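Local coordinates for N-terminal acetyltransferase-like protein (Chaetomium thermophilum, PDB 5NNP) that probably serves as the TPR-containing auxiliary subunit of the N-terminal acetyltransferase A complex, holding the partner that acetylates protein N-termini, at residues S324-L329 and L375-Q380; N328-Y333 and Y382-S387. One frame throughout, in Å; residues are numbered along the deposited sequence.

Contact 1 (S324-L329 and L375-Q380)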
loop_
_atom_site.group_PDB
_atom_site.type_symbol
_atom_site.label_atom_id
_atom_site.label_comp_id
_atom_site.label_asym_id
_atom_site.label_seq_id
_atom_site.Cartn_x
_atom_site.Cartn_y
_atom_site.Cartn_z
ATOM N N SER A 324 16.044 -2.550 -21.291
ATOM C CA SER A 324 14.818 -1.902 -20.820
ATOM C C SER A 324 14.442 -0.649 -21.616
ATOM O O SER A 324 13.619 0.160 -21.179
ATOM C CB SER A 324 14.963 -1.523 -19.353
ATOM O OG SER A 324 15.445 -2.611 -18.602
ATOM N N THR A 325 15.064 -0.469 -22.774
ATOM C CA THR A 325 14.838 0.735 -23.555
ATOM C C THR A 325 13.367 0.857 -23.978
ATOM O O THR A 325 12.732 1.897 -23.794
ATOM C CB THR A 325 15.751 0.754 -24.789
ATOM O OG1 THR A 325 17.124 0.782 -24.357
ATOM C CG2 THR A 325 15.456 1.959 -25.670
ATOM N N PHE A 326 12.813 -0.210 -24.544
ATOM C CA PHE A 326 11.413 -0.162 -24.941
ATOM C C PHE A 326 10.484 0.214 -23.770
ATOM O O PHE A 326 9.617 1.076 -23.915
ATOM C CB PHE A 326 10.968 -1.492 -25.536
ATOM C CG PHE A 326 9.560 -1.472 -26.031
ATOM C CD1 PHE A 326 9.265 -0.996 -27.304
ATOM C CD2 PHE A 326 8.518 -1.893 -25.223
ATOM C CE1 PHE A 326 7.963 -0.958 -27.766
ATOM C CE2 PHE A 326 7.208 -1.856 -25.684
ATOM C CZ PHE A 326 6.936 -1.390 -26.959
ATOM N N ALA A 327 10.674 -0.421 -22.617
ATOM C CA ALA A 327 9.804 -0.192 -21.462
ATOM C C ALA A 327 9.833 1.267 -21.003
ATOM O O ALA A 327 8.866 1.776 -20.467
ATOM C CB ALA A 327 10.194 -1.103 -20.324
ATOM N N ASN A 328 10.961 1.923 -21.240
ATOM C CA ASN A 328 11.165 3.306 -20.862
ATOM C C ASN A 328 10.532 4.266 -21.874
ATOM O O ASN A 328 10.386 5.456 -21.605
ATOM C CB ASN A 328 12.665 3.587 -20.728
ATOM C CG ASN A 328 12.968 4.771 -19.826
ATOM O OD1 ASN A 328 12.358 4.936 -18.765
ATOM N ND2 ASN A 328 13.915 5.608 -20.247
ATOM N N LEU A 329 10.130 3.747 -23.032
ATOM C CA LEU A 329 9.606 4.616 -24.085
ATOM C C LEU A 329 8.173 4.309 -24.554
ATOM O O LEU A 329 7.558 5.136 -25.236
ATOM C CB LEU A 329 10.554 4.586 -25.292
ATOM C CG LEU A 329 11.972 5.144 -25.101
ATOM C CD1 LEU A 329 12.837 4.835 -26.291
ATOM C CD2 LEU A 329 11.968 6.649 -24.839
ATOM N N LEU A 375 17.526 -5.294 -31.963
ATOM C CA LEU A 375 16.680 -6.396 -32.408
ATOM C C LEU A 375 15.654 -6.696 -31.317
ATOM O O LEU A 375 14.484 -6.958 -31.596
ATOM C CB LEU A 375 17.511 -7.645 -32.746
ATOM C CG LEU A 375 18.406 -7.603 -33.998
ATOM C CD1 LEU A 375 19.288 -8.841 -34.054
ATOM C CD2 LEU A 375 17.589 -7.491 -35.290
ATOM N N TYR A 376 16.099 -6.637 -30.069
ATOM C CA TYR A 376 15.218 -6.856 -28.927
ATOM C C TYR A 376 14.158 -5.770 -28.797
ATOM O O TYR A 376 13.031 -6.048 -28.373
ATOM C CB TYR A 376 16.027 -6.927 -27.634
ATOM C CG TYR A 376 15.191 -7.258 -26.425
ATOM C CD1 TYR A 376 14.492 -8.451 -26.349
ATOM C CD2 TYR A 376 15.114 -6.388 -25.351
ATOM C CE1 TYR A 376 13.732 -8.764 -25.239
ATOM C CE2 TYR A 376 14.352 -6.691 -24.239
ATOM C CZ TYR A 376 13.665 -7.880 -24.190
ATOM O OH TYR A 376 12.909 -8.187 -23.087
ATOM N N TYR A 377 14.522 -4.533 -29.140
ATOM C CA TYR A 377 13.558 -3.434 -29.107
ATOM C C TYR A 377 12.474 -3.697 -30.141
ATOM O O TYR A 377 11.278 -3.500 -29.887
ATOM C CB TYR A 377 14.212 -2.078 -29.380
ATOM C CG TYR A 377 13.232 -0.917 -29.311
ATOM C CD1 TYR A 377 12.397 -0.606 -30.389
ATOM C CD2 TYR A 377 13.138 -0.133 -28.170
ATOM C CE1 TYR A 377 11.504 0.453 -30.321
ATOM C CE2 TYR A 377 12.256 0.920 -28.094
ATOM C CZ TYR A 377 11.440 1.210 -29.167
ATOM O OH TYR A 377 10.561 2.271 -29.074
ATOM N N LEU A 378 12.903 -4.133 -31.316
ATOM C CA LEU A 378 11.964 -4.382 -32.387
ATOM C C LEU A 378 11.065 -5.566 -32.039
ATOM O O LEU A 378 9.889 -5.585 -32.404
ATOM C CB LEU A 378 12.705 -4.614 -33.696
ATOM C CG LEU A 378 13.241 -3.331 -34.325
ATOM C CD1 LEU A 378 14.343 -3.630 -35.325
ATOM C CD2 LEU A 378 12.100 -2.559 -34.972
ATOM N N ALA A 379 11.612 -6.541 -31.315
ATOM C CA ALA A 379 10.842 -7.722 -30.938
ATOM C C ALA A 379 9.687 -7.294 -30.062
ATOM O O ALA A 379 8.550 -7.738 -30.230
ATOM C CB ALA A 379 11.706 -8.720 -30.217
ATOM N N GLN A 380 9.992 -6.400 -29.135
ATOM C CA GLN A 380 9.007 -5.933 -28.187
ATOM C C GLN A 380 8.017 -4.975 -28.825
ATOM O O GLN A 380 6.833 -5.005 -28.501
ATOM C CB GLN A 380 9.705 -5.284 -26.997
ATOM C CG GLN A 380 10.281 -6.325 -26.084
ATOM C CD GLN A 380 10.900 -5.731 -24.871
ATOM O OE1 GLN A 380 11.882 -4.986 -24.952
ATOM N NE2 GLN A 380 10.332 -6.045 -23.723
HETATM O O HOH W 1 12.328 -2.981 -22.742
#
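Phe326 fits between Tyr377 and Gln380, and its course from CB to CZ traces the contact. CB lies 3.7 Å from Gln380 OE1 and close to Tyr377 CD2. CG is anti to the backbone N (chi1 -177°), and at this point the ring meets the Gln380 side chain: Gln380 CB sits over one face, 3.9 Å from Phe326 CG and nearly as close to CD2, a CH-pi contact displaced toward the rim. Phe326 CD1 leads an edge-to-face pair, coming to 3.6 Å from Tyr377 CZ over the face of the tyrosine ring, with the planes at 69°. At the tip, Phe326 CZ is 3.9 Å from the backbone O of Gln380, which also lies over a face of the phenylalanine ring. Two aliphatic groups meet the Tyr377 ring obliquely, Thr325 CG2 at 4.0 Å from CD2 and Leu329 CD1 at 4.3 Å from CE2. The polar link is indirect: one water accepts from Ala327 N and donates to Gln380 OE1, tying the amide end to the short helix. Leu314 of helix 303-320 packs against both Thr325 and Leu329. The axes of 325-329 and 375-380 run at 48°, 9.8 Å apart at their closest, and Phe326 fills the join, helix-to-helix packing consistent with the all-helical, TPR-like array of NatA auxiliary subunits.

Contact 2 (N328-Y333 and Y382-S387)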
loop_
_atom_site.group_PDB
_atom_site.type_symbol
_atom_site.label_atom_id
_atom_site.label_comp_id
_atom_site.label_asym_id
_atom_site.label_seq_id
_atom_site.Cartn_x
_atom_site.Cartn_y
_atom_site.Cartn_z
ATOM N N ASN A 328 10.961 1.923 -21.240
ATOM C CA ASN A 328 11.165 3.306 -20.862
ATOM C C ASN A 328 10.532 4.266 -21.874
ATOM O O ASN A 328 10.386 5.456 -21.605
ATOM C CB ASN A 328 12.665 3.587 -20.728
ATOM C CG ASN A 328 12.968 4.771 -19.826
ATOM O OD1 ASN A 328 12.358 4.936 -18.765
ATOM N ND2 ASN A 328 13.915 5.608 -20.247
ATOM N N LEU A 329 10.130 3.747 -23.032
ATOM C CA LEU A 329 9.606 4.616 -24.085
ATOM C C LEU A 329 8.173 4.309 -24.554
ATOM O O LEU A 329 7.558 5.136 -25.236
ATOM C CB LEU A 329 10.554 4.586 -25.292
ATOM C CG LEU A 329 11.972 5.144 -25.101
ATOM C CD1 LEU A 329 12.837 4.835 -26.291
ATOM C CD2 LEU A 329 11.968 6.649 -24.839
ATOM N N LYS A 330 7.629 3.153 -24.176
ATOM C CA LYS A 330 6.336 2.705 -24.717
ATOM C C LYS A 330 5.162 3.627 -24.400
ATOM O O LYS A 330 4.131 3.572 -25.072
ATOM C CB LYS A 330 6.004 1.301 -24.215
ATOM C CG LYS A 330 5.836 1.183 -22.713
ATOM C CD LYS A 330 5.518 -0.245 -22.345
ATOM C CE LYS A 330 4.745 -0.326 -21.054
ATOM N NZ LYS A 330 4.386 -1.735 -20.744
ATOM N N HIS A 331 5.317 4.463 -23.378
ATOM C CA HIS A 331 4.310 5.465 -23.035
ATOM C C HIS A 331 4.055 6.454 -24.177
ATOM O O HIS A 331 3.009 7.103 -24.214
ATOM C CB HIS A 331 4.733 6.242 -21.786
ATOM C CG HIS A 331 5.962 7.084 -21.985
ATOM N ND1 HIS A 331 7.239 6.561 -21.964
ATOM C CD2 HIS A 331 6.104 8.411 -22.209
ATOM C CE1 HIS A 331 8.116 7.532 -22.165
ATOM N NE2 HIS A 331 7.452 8.664 -22.321
ATOM N N LEU A 332 5.021 6.583 -25.086
ATOM C CA LEU A 332 4.898 7.495 -26.233
ATOM C C LEU A 332 4.052 6.917 -27.366
ATOM O O LEU A 332 3.634 7.637 -28.265
ATOM C CB LEU A 332 6.276 7.852 -26.789
ATOM C CG LEU A 332 7.235 8.653 -25.916
ATOM C CD1 LEU A 332 8.603 8.659 -26.553
ATOM C CD2 LEU A 332 6.731 10.071 -25.731
ATOM N N TYR A 333 3.801 5.614 -27.312
ATOM C CA TYR A 333 3.147 4.901 -28.405
ATOM C C TYR A 333 1.665 5.277 -28.572
ATOM O O TYR A 333 0.982 4.743 -29.449
ATOM C CB TYR A 333 3.295 3.383 -28.200
ATOM C CG TYR A 333 4.611 2.829 -28.697
ATOM C CD1 TYR A 333 5.794 3.552 -28.549
ATOM C CD2 TYR A 333 4.679 1.581 -29.309
ATOM C CE1 TYR A 333 7.007 3.049 -29.008
ATOM C CE2 TYR A 333 5.888 1.070 -29.766
ATOM C CZ TYR A 333 7.045 1.811 -29.614
ATOM O OH TYR A 333 8.244 1.319 -30.072
ATOM N N TYR A 382 6.797 -5.022 -31.839
ATOM C CA TYR A 382 5.796 -5.752 -32.582
ATOM C C TYR A 382 5.069 -6.786 -31.735
ATOM O O TYR A 382 4.165 -7.467 -32.211
ATOM C CB TYR A 382 6.451 -6.393 -33.790
ATOM C CG TYR A 382 6.840 -5.354 -34.796
ATOM C CD1 TYR A 382 5.869 -4.717 -35.571
ATOM C CD2 TYR A 382 8.159 -4.984 -34.962
ATOM C CE1 TYR A 382 6.210 -3.750 -36.495
ATOM C CE2 TYR A 382 8.512 -4.023 -35.882
ATOM C CZ TYR A 382 7.533 -3.405 -36.645
ATOM O OH TYR A 382 7.888 -2.445 -37.559
ATOM N N ASN A 383 5.453 -6.884 -30.467
ATOM C CA ASN A 383 4.710 -7.701 -29.522
ATOM C C ASN A 383 3.691 -6.841 -28.765
ATOM O O ASN A 383 2.678 -7.332 -28.266
ATOM C CB ASN A 383 5.664 -8.380 -28.554
ATOM C CG ASN A 383 5.016 -9.518 -27.809
ATOM O OD1 ASN A 383 4.075 -10.152 -28.306
ATOM N ND2 ASN A 383 5.506 -9.785 -26.603
ATOM N N TYR A 384 3.970 -5.545 -28.702
ATOM C CA TYR A 384 3.133 -4.598 -27.981
ATOM C C TYR A 384 1.770 -4.438 -28.672
ATOM O O TYR A 384 1.677 -4.394 -29.903
ATOM C CB TYR A 384 3.857 -3.251 -27.871
ATOM C CG TYR A 384 3.270 -2.312 -26.850
ATOM C CD1 TYR A 384 3.225 -2.658 -25.509
ATOM C CD2 TYR A 384 2.781 -1.073 -27.221
ATOM C CE1 TYR A 384 2.694 -1.799 -24.564
ATOM C CE2 TYR A 384 2.253 -0.208 -26.285
ATOM C CZ TYR A 384 2.212 -0.579 -24.959
ATOM O OH TYR A 384 1.687 0.276 -24.024
ATOM N N TYR A 385 0.711 -4.351 -27.877
ATOM C CA TYR A 385 -0.636 -4.435 -28.419
ATOM C C TYR A 385 -0.982 -3.223 -29.282
ATOM O O TYR A 385 -1.894 -3.265 -30.113
ATOM C CB TYR A 385 -1.644 -4.590 -27.278
ATOM C CG TYR A 385 -1.887 -3.329 -26.485
ATOM C CD1 TYR A 385 -1.093 -3.006 -25.392
ATOM C CD2 TYR A 385 -2.927 -2.460 -26.826
ATOM C CE1 TYR A 385 -1.322 -1.849 -24.663
ATOM C CE2 TYR A 385 -3.166 -1.300 -26.108
ATOM C CZ TYR A 385 -2.362 -0.999 -25.029
ATOM O OH TYR A 385 -2.596 0.155 -24.315
ATOM N N MET A 386 -0.239 -2.145 -29.092
ATOM C CA MET A 386 -0.497 -0.914 -29.820
ATOM C C MET A 386 0.107 -0.958 -31.211
ATOM O O MET A 386 -0.298 -0.212 -32.099
ATOM C CB MET A 386 0.045 0.284 -29.042
ATOM C CG MET A 386 -0.542 0.417 -27.644
ATOM S SD MET A 386 -1.020 2.109 -27.268
ATOM C CE MET A 386 -2.000 2.491 -28.722
ATOM N N SER A 387 1.078 -1.841 -31.397
ATOM C CA SER A 387 1.732 -1.996 -32.691
ATOM C C SER A 387 1.952 -3.468 -33.029
ATOM O O SER A 387 2.913 -3.821 -33.706
ATOM C CB SER A 387 3.064 -1.249 -32.697
ATOM O OG SER A 387 3.733 -1.399 -31.457
#
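Tyr333 OH is gripped by two hydrogen bonds, one with ND1 of His381 and one with OH of Tyr377, which fix the far end of a ring that lies against Tyr384 and Ser387. The setting is a TPR-type helical array: 382-387 belongs to the loop between helices 369-381 and 390-403, within a range predicted to be a TPR, and 328-333 carries the chain from helix 325-329 through a 3-10 turn toward helix 336-352. A type I beta turn from Tyr384 to Ser387, closed by Ser387 N to Tyr384 O at 3.0 Å, presents Tyr384, Met386 and Ser387 to the other segment. The Tyr333 and Tyr384 rings stand almost perpendicular, planes at 85° and centroids 5.9 Å apart, yet they meet obliquely, with the CD2 atoms of Tyr333 and Tyr384 3.9 Å from each other. Ser387 OG lies at the edge of the Tyr333 ring, near its plane and 3.7 Å from CE2; its hydrogen bond is to the backbone O of His381. Lys330 has CG between the backbone N and the carbonyl carbon (chi1 63°), and its extended chain crosses Tyr384 at about a right angle, CD lying 3.9 Å from Tyr384 CE1. Toward the rim of its opposite faces, the Tyr384 ring has Lys330 CB, 4.3 Å above the plane, and Tyr385 CD1. Lys339 NZ of helix 336-352 hydrogen-bonds Met386 O. Met386 bends at chi2 and again at chi3 (50°), the torsion that places CE, which lies 3.8 Å from the backbone O of Tyr333.

Overall arrangement
Both contacts draw on residues 324-333 and share Asn328 and Leu329, and their centres are about 8 Å apart. Together they join 324-333 to the end of helix 369-381 and the loop after it. Phe326 belongs to contact 1 but also pairs edge-to-face with Tyr333 and Tyr384 of contact 2; separately, Phe326 CZ packs 3.7 Å from Tyr384 CB. The hydrogen bond between Tyr377 OH and Tyr333 OH, 2.7 Å long, also joins the two. The Thr325 side chain of contact 1 is about 11 Å from a bound carboxymethyl coenzyme A, and Ser324 OG hydrogen-bonds the backbone of another protein's chain.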